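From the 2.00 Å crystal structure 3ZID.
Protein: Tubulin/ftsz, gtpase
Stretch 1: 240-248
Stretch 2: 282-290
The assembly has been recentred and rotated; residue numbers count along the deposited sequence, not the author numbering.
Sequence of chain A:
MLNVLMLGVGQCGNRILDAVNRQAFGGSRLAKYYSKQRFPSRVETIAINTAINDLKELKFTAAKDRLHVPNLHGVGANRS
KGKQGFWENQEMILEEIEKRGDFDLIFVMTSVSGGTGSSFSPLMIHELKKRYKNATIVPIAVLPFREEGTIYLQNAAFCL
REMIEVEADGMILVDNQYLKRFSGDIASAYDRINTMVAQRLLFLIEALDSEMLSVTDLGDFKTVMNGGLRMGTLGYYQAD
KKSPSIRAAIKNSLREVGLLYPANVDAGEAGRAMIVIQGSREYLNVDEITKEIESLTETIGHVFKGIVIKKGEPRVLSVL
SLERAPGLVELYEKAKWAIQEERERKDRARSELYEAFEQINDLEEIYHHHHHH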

# COMPACT_ATOMS: atom_id res chain seq x y z
N ASP A 240 5.35 16.84 -19.83
CA ASP A 240 6.53 17.01 -20.66
C ASP A 240 6.64 18.48 -21.05
O ASP A 240 5.69 19.25 -20.87
N LYS A 241 7.80 18.86 -21.59
CA LYS A 241 8.13 20.23 -21.99
C LYS A 241 7.16 20.77 -23.05
O LYS A 241 6.85 21.96 -23.06
N LYS A 242 6.76 19.91 -23.97
CA LYS A 242 5.81 20.26 -25.02
C LYS A 242 4.54 20.82 -24.40
O LYS A 242 4.15 21.94 -24.70
N SER A 243 3.89 20.01 -23.57
CA SER A 243 2.62 20.39 -22.94
C SER A 243 2.72 20.42 -21.43
O SER A 243 2.47 19.41 -20.77
N PRO A 244 3.07 21.58 -20.88
CA PRO A 244 3.26 21.83 -19.44
C PRO A 244 1.96 22.27 -18.74
O PRO A 244 2.00 22.70 -17.59
N SER A 245 0.83 22.14 -19.43
CA SER A 245 -0.46 22.57 -18.91
C SER A 245 -0.76 21.99 -17.52
O SER A 245 -0.86 20.76 -17.35
N ILE A 246 -0.93 22.88 -16.55
CA ILE A 246 -1.20 22.46 -15.17
C ILE A 246 -2.58 21.82 -15.07
O ILE A 246 -2.77 20.85 -14.35
N ARG A 247 -3.53 22.37 -15.80
CA ARG A 247 -4.87 21.82 -15.85
C ARG A 247 -4.82 20.36 -16.27
O ARG A 247 -5.44 19.50 -15.64
N ALA A 248 -4.09 20.08 -17.35
CA ALA A 248 -3.99 18.72 -17.84
C ALA A 248 -3.21 17.88 -16.86
O ALA A 248 -3.55 16.73 -16.60
N GLU A 282 8.37 29.37 -13.48
CA GLU A 282 7.73 29.97 -14.65
C GLU A 282 6.49 29.17 -15.10
O GLU A 282 5.62 29.69 -15.76
N TYR A 283 6.41 27.91 -14.71
CA TYR A 283 5.24 27.11 -15.04
C TYR A 283 4.07 27.30 -14.09
O TYR A 283 2.99 26.79 -14.36
N LEU A 284 4.30 27.98 -12.97
CA LEU A 284 3.32 28.00 -11.87
C LEU A 284 2.51 29.28 -11.80
O LEU A 284 2.98 30.32 -11.33
N ASN A 285 1.29 29.21 -12.30
CA ASN A 285 0.36 30.32 -12.26
C ASN A 285 -0.64 30.04 -11.15
O ASN A 285 -1.51 29.18 -11.30
N VAL A 286 -0.47 30.72 -10.01
CA VAL A 286 -1.30 30.47 -8.84
C VAL A 286 -2.79 30.63 -9.11
O VAL A 286 -3.60 29.85 -8.63
N ASP A 287 -3.13 31.65 -9.87
CA ASP A 287 -4.51 31.91 -10.22
C ASP A 287 -5.11 30.78 -11.03
O ASP A 287 -6.21 30.31 -10.75
N GLU A 288 -4.36 30.32 -12.02
CA GLU A 288 -4.79 29.18 -12.84
C GLU A 288 -4.93 27.91 -11.99
O GLU A 288 -5.89 27.17 -12.12
N ILE A 289 -3.95 27.66 -11.12
CA ILE A 289 -3.98 26.45 -10.29
C ILE A 289 -5.21 26.49 -9.38
O ILE A 289 -5.92 25.49 -9.23
N THR A 290 -5.45 27.65 -8.79
CA THR A 290 -6.58 27.86 -7.90
C THR A 290 -7.90 27.58 -8.60
O THR A 290 -8.76 26.87 -8.06

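Two segments that share no direct hydrogen bond can still fit closely if one side chain fills a hollow in the other and water occupies the gaps that remain. The pairing of residues 240-248 with 282-290 in this tubulin/FtsZ-family protein illustrates the principle, burying 321 Å² in total. The principal bump is Ile246, in the first turn of its helix. Its CA-to-CB bond points toward the other stretch, and with both chi1 and chi2 in m the branched side chain enters a hollow bounded by Tyr283, Leu284 and Ile289. CG2 of Ile246 packs 3.7 Å from CG1 of Ile289, whose mt rotamer brings a sideways-starting chain nearer at its end. CG1 of Ile246 lies 3.7 Å from the carbonyl O of Tyr283, while its CD1 reaches CD2 of Leu284 more loosely, at 4.4 Å; Leu284 leaves its backbone pointing away, yet its mt side chain brings its end closer.

A second, shallower fit involves Tyr283. Its m rotamer lays the ring alongside Pro244, whose CB meets CE1 of Tyr283 at 3.8 Å in an oblique approach. Farther out, the aliphatic part of Lys241 borders the ring's tip, with CG 4.3 Å from OH of Tyr283, although this lysine is poorly ordered.

The polar margin is bridged by water. Glu288, extended in tt, points toward the first stretch, but its OE2 stays 4.2 Å from N of Ile246, too far for direct bonding. Water 2 spans the gap, accepting from Ile246 N at 3.1 Å and donating to Glu288 OE2 at 2.5 Å. Water 1 donates to Tyr283 O at 2.7 Å and, weakly, to Pro244 O at 3.3 Å. Ser245, by contrast, turns away and caps its own helix, its OG accepting from Ala248 N at 3.2 Å.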

# COMPACT_ATOMS: atom_id res chain seq x y z
CB ASP A 240 6.47 16.13 -21.90
CG ASP A 240 7.77 16.13 -22.68
OD1 ASP A 240 8.78 15.62 -22.14
OD2 ASP A 240 7.79 16.66 -23.81
CB LYS A 241 9.59 20.31 -22.45
CG LYS A 241 10.08 21.74 -22.62
CD LYS A 241 11.53 21.80 -23.08
CE LYS A 241 12.47 21.60 -21.88
NZ LYS A 241 13.90 21.73 -22.24
CB LYS A 242 5.36 19.02 -25.80
CG LYS A 242 6.42 18.13 -26.40
CD LYS A 242 5.78 16.77 -26.69
CE LYS A 242 6.71 15.81 -27.40
NZ LYS A 242 6.09 14.45 -27.52
CB SER A 243 1.51 19.44 -23.38
OG SER A 243 1.80 18.13 -22.96
CB PRO A 244 4.26 22.97 -19.43
CG PRO A 244 3.90 23.76 -20.66
CD PRO A 244 3.45 22.76 -21.69
CB SER A 245 -1.55 22.12 -19.89
OG SER A 245 -2.85 22.23 -19.34
CB ILE A 246 -1.11 23.64 -14.19
CG1 ILE A 246 0.29 24.26 -14.23
CG2 ILE A 246 -1.37 23.17 -12.76
CD1 ILE A 246 1.34 23.39 -13.62
CB ARG A 247 -5.71 22.61 -16.84
CG ARG A 247 -7.02 21.96 -17.23
CD ARG A 247 -7.76 22.84 -18.22
NE ARG A 247 -9.16 22.48 -18.37
CZ ARG A 247 -10.08 23.28 -18.90
NH1 ARG A 247 -9.73 24.49 -19.32
NH2 ARG A 247 -11.34 22.88 -19.01
CB ALA A 248 -3.36 18.68 -19.21
CB GLU A 282 8.72 30.16 -15.80
CG GLU A 282 9.36 28.89 -16.34
CD GLU A 282 10.64 28.52 -15.60
OE1 GLU A 282 10.86 29.02 -14.46
OE2 GLU A 282 11.43 27.73 -16.18
CB TYR A 283 5.61 25.65 -15.06
CG TYR A 283 6.59 25.28 -16.13
CD1 TYR A 283 6.34 25.60 -17.46
CD2 TYR A 283 7.74 24.56 -15.83
CE1 TYR A 283 7.21 25.23 -18.46
CE2 TYR A 283 8.62 24.20 -16.82
CZ TYR A 283 8.35 24.54 -18.14
OH TYR A 283 9.23 24.17 -19.13
CB LEU A 284 3.99 27.73 -10.52
CG LEU A 284 4.81 26.45 -10.41
CD1 LEU A 284 5.56 26.39 -9.08
CD2 LEU A 284 3.99 25.19 -10.61
CB ASN A 285 -0.34 30.41 -13.62
CG ASN A 285 -1.29 31.59 -13.73
OD1 ASN A 285 -1.91 32.03 -12.76
ND2 ASN A 285 -1.42 32.11 -14.95
CB VAL A 286 -0.87 31.35 -7.65
CG1 VAL A 286 -1.64 30.95 -6.40
CG2 VAL A 286 0.60 31.20 -7.42
CB ASP A 287 -4.60 33.20 -11.04
CG ASP A 287 -6.02 33.59 -11.35
OD1 ASP A 287 -6.93 33.24 -10.58
OD2 ASP A 287 -6.24 34.24 -12.40
CB GLU A 288 -3.82 28.93 -14.00
CG GLU A 288 -4.00 27.59 -14.68
CD GLU A 288 -2.92 27.30 -15.72
OE1 GLU A 288 -1.85 27.93 -15.65
OE2 GLU A 288 -3.14 26.40 -16.57
CB ILE A 289 -2.71 26.31 -9.46
CG1 ILE A 289 -1.52 26.06 -10.40
CG2 ILE A 289 -2.86 25.19 -8.43
CD1 ILE A 289 -0.17 26.45 -9.82
CB THR A 290 -6.53 29.26 -7.30
OG1 THR A 290 -5.34 29.37 -6.52
CG2 THR A 290 -7.73 29.50 -6.40
O HOH W 1 2.28 25.90 -16.83
O HOH W 2 -0.77 25.91 -17.35